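Local atomic coordinates of AT5g51070/K3K7_27 (Arabidopsis thaliana, PDB entry 5GKM), a protein that probably acts as an ATP-hydrolysing Clp chaperone that serves the Clp protease, and is represented here by its N-terminal domain. Residues A[36-44]-A[57-66]. Numbering follows the deposited sequence.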
loop_
_atom_site.group_PDB
_atom_site.type_symbol
_atom_site.label_atom_id
_atom_site.label_comp_id
_atom_site.label_asym_id
_atom_site.label_seq_id
_atom_site.Cartn_x
_atom_site.Cartn_y
_atom_site.Cartn_z
ATOM N N GLN A 36 2.510 0.218 5.962
ATOM C CA GLN A 36 2.216 -1.203 6.072
ATOM C C GLN A 36 0.713 -1.505 5.839
ATOM O O GLN A 36 0.359 -2.534 5.410
ATOM C CB GLN A 36 2.723 -1.814 7.388
ATOM C CG GLN A 36 1.969 -1.385 8.633
ATOM C CD GLN A 36 2.490 -0.113 9.252
ATOM O OE1 GLN A 36 3.146 0.670 8.631
ATOM N NE2 GLN A 36 2.191 0.052 10.512
ATOM N N HIS A 37 -0.128 -0.568 6.218
ATOM C CA HIS A 37 -1.530 -0.687 5.952
ATOM C C HIS A 37 -1.882 -0.560 4.495
ATOM O O HIS A 37 -2.751 -1.195 4.004
ATOM C CB HIS A 37 -2.350 0.249 6.824
ATOM C CG HIS A 37 -1.926 0.234 8.254
ATOM N ND1 HIS A 37 -1.537 1.335 8.918
ATOM C CD2 HIS A 37 -1.819 -0.816 9.142
ATOM C CE1 HIS A 37 -1.198 0.996 10.155
ATOM N NE2 HIS A 37 -1.383 -0.320 10.295
ATOM N N LEU A 38 -1.185 0.344 3.841
ATOM C CA LEU A 38 -1.328 0.473 2.406
ATOM C C LEU A 38 -0.913 -0.843 1.708
ATOM O O LEU A 38 -1.513 -1.249 0.784
ATOM C CB LEU A 38 -0.479 1.637 1.906
ATOM C CG LEU A 38 -0.573 1.859 0.408
ATOM C CD1 LEU A 38 -2.004 2.107 -0.073
ATOM C CD2 LEU A 38 0.343 2.988 -0.001
ATOM N N LEU A 39 0.114 -1.455 2.237
ATOM C CA LEU A 39 0.536 -2.719 1.679
ATOM C C LEU A 39 -0.583 -3.734 1.808
ATOM O O LEU A 39 -0.858 -4.423 0.900
ATOM C CB LEU A 39 1.808 -3.224 2.370
ATOM C CG LEU A 39 2.276 -4.609 1.963
ATOM C CD1 LEU A 39 2.631 -4.693 0.489
ATOM C CD2 LEU A 39 3.466 -4.987 2.815
ATOM N N LEU A 40 -1.232 -3.739 2.955
ATOM C CA LEU A 40 -2.354 -4.628 3.136
ATOM C C LEU A 40 -3.499 -4.354 2.149
ATOM O O LEU A 40 -4.039 -5.232 1.617
ATOM C CB LEU A 40 -2.879 -4.608 4.567
ATOM C CG LEU A 40 -1.942 -5.101 5.659
ATOM C CD1 LEU A 40 -2.586 -5.014 7.039
ATOM C CD2 LEU A 40 -1.519 -6.534 5.417
ATOM N N GLY A 41 -3.799 -3.089 1.922
ATOM C CA GLY A 41 -4.822 -2.757 0.980
ATOM C C GLY A 41 -4.538 -3.204 -0.441
ATOM O O GLY A 41 -5.382 -3.627 -1.129
ATOM N N LEU A 42 -3.288 -3.051 -0.837
ATOM C CA LEU A 42 -2.878 -3.516 -2.144
ATOM C C LEU A 42 -2.961 -5.007 -2.292
ATOM O O LEU A 42 -3.360 -5.479 -3.286
ATOM C CB LEU A 42 -1.445 -3.073 -2.464
ATOM C CG LEU A 42 -1.237 -1.564 -2.661
ATOM C CD1 LEU A 42 0.241 -1.244 -2.571
ATOM C CD2 LEU A 42 -1.812 -1.013 -3.942
ATOM N N ILE A 43 -2.542 -5.704 -1.267
ATOM C CA ILE A 43 -2.668 -7.157 -1.245
ATOM C C ILE A 43 -4.126 -7.605 -1.281
ATOM O O ILE A 43 -4.468 -8.458 -2.027
ATOM C CB ILE A 43 -1.926 -7.796 -0.041
ATOM C CG1 ILE A 43 -0.419 -7.550 -0.174
ATOM C CG2 ILE A 43 -2.199 -9.283 0.060
ATOM C CD1 ILE A 43 0.357 -7.802 1.065
ATOM N N ALA A 44 -4.946 -6.937 -0.505
ATOM C CA ALA A 44 -6.341 -7.289 -0.495
ATOM C C ALA A 44 -7.027 -7.068 -1.852
ATOM O O ALA A 44 -7.946 -7.739 -2.206
ATOM C CB ALA A 44 -7.072 -6.544 0.600
ATOM N N ILE A 57 1.989 -14.214 -2.033
ATOM C CA ILE A 57 1.564 -13.569 -0.826
ATOM C C ILE A 57 0.064 -13.440 -0.808
ATOM O O ILE A 57 -0.495 -13.061 -1.746
ATOM C CB ILE A 57 2.199 -12.184 -0.684
ATOM C CG1 ILE A 57 3.668 -12.322 -0.360
ATOM C CG2 ILE A 57 1.568 -11.376 0.440
ATOM C CD1 ILE A 57 4.437 -11.041 -0.477
ATOM N N THR A 58 -0.530 -13.718 0.331
ATOM C CA THR A 58 -1.958 -13.614 0.513
ATOM C C THR A 58 -2.259 -12.740 1.694
ATOM O O THR A 58 -1.451 -12.593 2.524
ATOM C CB THR A 58 -2.655 -14.981 0.803
ATOM O OG1 THR A 58 -2.071 -15.607 1.927
ATOM C CG2 THR A 58 -2.570 -15.854 -0.363
ATOM N N ILE A 59 -3.468 -12.204 1.727
ATOM C CA ILE A 59 -3.853 -11.243 2.727
ATOM C C ILE A 59 -3.801 -11.766 4.171
ATOM O O ILE A 59 -3.365 -11.072 5.032
ATOM C CB ILE A 59 -5.197 -10.582 2.361
ATOM C CG1 ILE A 59 -5.511 -9.430 3.284
ATOM C CG2 ILE A 59 -6.343 -11.582 2.324
ATOM C CD1 ILE A 59 -4.585 -8.262 3.176
ATOM N N ASP A 60 -4.211 -12.995 4.393
ATOM C CA ASP A 60 -4.159 -13.481 5.751
ATOM C C ASP A 60 -2.793 -13.579 6.341
ATOM O O ASP A 60 -2.559 -13.225 7.450
ATOM C CB ASP A 60 -4.944 -14.787 5.875
ATOM C CG ASP A 60 -6.458 -14.551 5.808
ATOM O OD1 ASP A 60 -6.998 -13.601 6.445
ATOM O OD2 ASP A 60 -7.084 -15.281 5.040
ATOM N N LYS A 61 -1.881 -14.062 5.548
ATOM C CA LYS A 61 -0.514 -14.103 5.981
ATOM C C LYS A 61 0.051 -12.723 6.208
ATOM O O LYS A 61 0.693 -12.494 7.152
ATOM C CB LYS A 61 0.346 -14.849 4.967
ATOM C CG LYS A 61 0.066 -16.326 4.879
ATOM C CD LYS A 61 0.488 -17.043 6.133
ATOM C CE LYS A 61 0.493 -18.555 5.904
ATOM N NZ LYS A 61 -0.906 -19.046 6.006
ATOM N N ALA A 62 -0.251 -11.822 5.295
ATOM C CA ALA A 62 0.213 -10.465 5.446
ATOM C C ALA A 62 -0.342 -9.802 6.698
ATOM O O ALA A 62 0.371 -9.202 7.391
ATOM C CB ALA A 62 -0.081 -9.643 4.198
ATOM N N ARG A 63 -1.595 -10.008 6.987
ATOM C CA ARG A 63 -2.176 -9.473 8.204
ATOM C C ARG A 63 -1.527 -9.993 9.506
ATOM O O ARG A 63 -1.261 -9.237 10.375
ATOM C CB ARG A 63 -3.663 -9.793 8.255
ATOM C CG ARG A 63 -4.507 -9.057 7.265
ATOM C CD ARG A 63 -5.949 -9.546 7.395
ATOM N NE ARG A 63 -6.856 -8.813 6.546
ATOM C CZ ARG A 63 -7.849 -9.362 5.897
ATOM N NH1 ARG A 63 -8.065 -10.645 6.053
ATOM N NH2 ARG A 63 -8.601 -8.652 5.097
ATOM N N GLU A 64 -1.194 -11.263 9.551
ATOM C CA GLU A 64 -0.478 -11.806 10.694
ATOM C C GLU A 64 0.853 -11.162 10.916
ATOM O O GLU A 64 1.238 -10.905 12.016
ATOM C CB GLU A 64 -0.241 -13.289 10.512
ATOM C CG GLU A 64 -1.494 -14.090 10.566
ATOM C CD GLU A 64 -1.346 -15.531 10.131
ATOM O OE1 GLU A 64 -0.218 -16.000 10.023
ATOM O OE2 GLU A 64 -2.391 -16.163 9.924
ATOM N N ALA A 65 1.547 -10.923 9.825
ATOM C CA ALA A 65 2.816 -10.329 9.917
ATOM C C ALA A 65 2.707 -8.952 10.478
ATOM O O ALA A 65 3.484 -8.572 11.282
ATOM C CB ALA A 65 3.473 -10.289 8.549
ATOM N N VAL A 66 1.745 -8.190 9.978
ATOM C CA VAL A 66 1.645 -6.820 10.399
ATOM C C VAL A 66 1.314 -6.676 11.896
ATOM O O VAL A 66 1.845 -5.846 12.587
ATOM C CB VAL A 66 0.640 -6.056 9.519
ATOM C CG1 VAL A 66 0.320 -4.694 10.111
ATOM C CG2 VAL A 66 1.253 -5.830 8.144
#
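Leu40 of helix 35-45 is a knob set into a hole formed by Ile59, Ala62, Arg63 and Val66 of helix 59-71. Its first torsion (chi1 -64°) puts CG anti to the carbonyl carbon, and the side chain then splits against helix 59-71: CG and CD1 meet Val66 CG2, while Leu40 CD2 packs on Ala62 CB at 3.6 Å and lies 3.8 Å from the backbone N of Arg63.

One turn on, Ile43 starts with CB near Ile59 CD1 and then divides its two branches. Ile43 CG2 lies against the start of helix 59-71, 3.6 Å from Ile59 N, and Ile43 CD1, at the end of the other branch, fits between Ala62 CB (3.7 Å) and Ile57 CG2 (3.8 Å), so the methyl of Ala62 is shared by Leu40 and Ile43. Ile59 answers in the reverse direction: with CG1 anti to its backbone N (chi1 -171°), Ile59 CD1 reaches helix 35-45, 3.5 Å from Leu40 O and 4.0 Å from Ala44 CB. Ile59 CG1 packs on one face of the Arg63 guanidinium, over its centre; Arg63 NE is salt-bridged to Glu24 of helix 12-27, and NH1 to Asp60 OD1 with a weak hydrogen bond.

No hydrogen bond crosses this interface. The segment axes run 9.6 Å apart at closest, a nearly antiparallel (170°), apolar helix pair with Leu40 as its knob, within the all-helical Clp N-terminal (Clp R) domain.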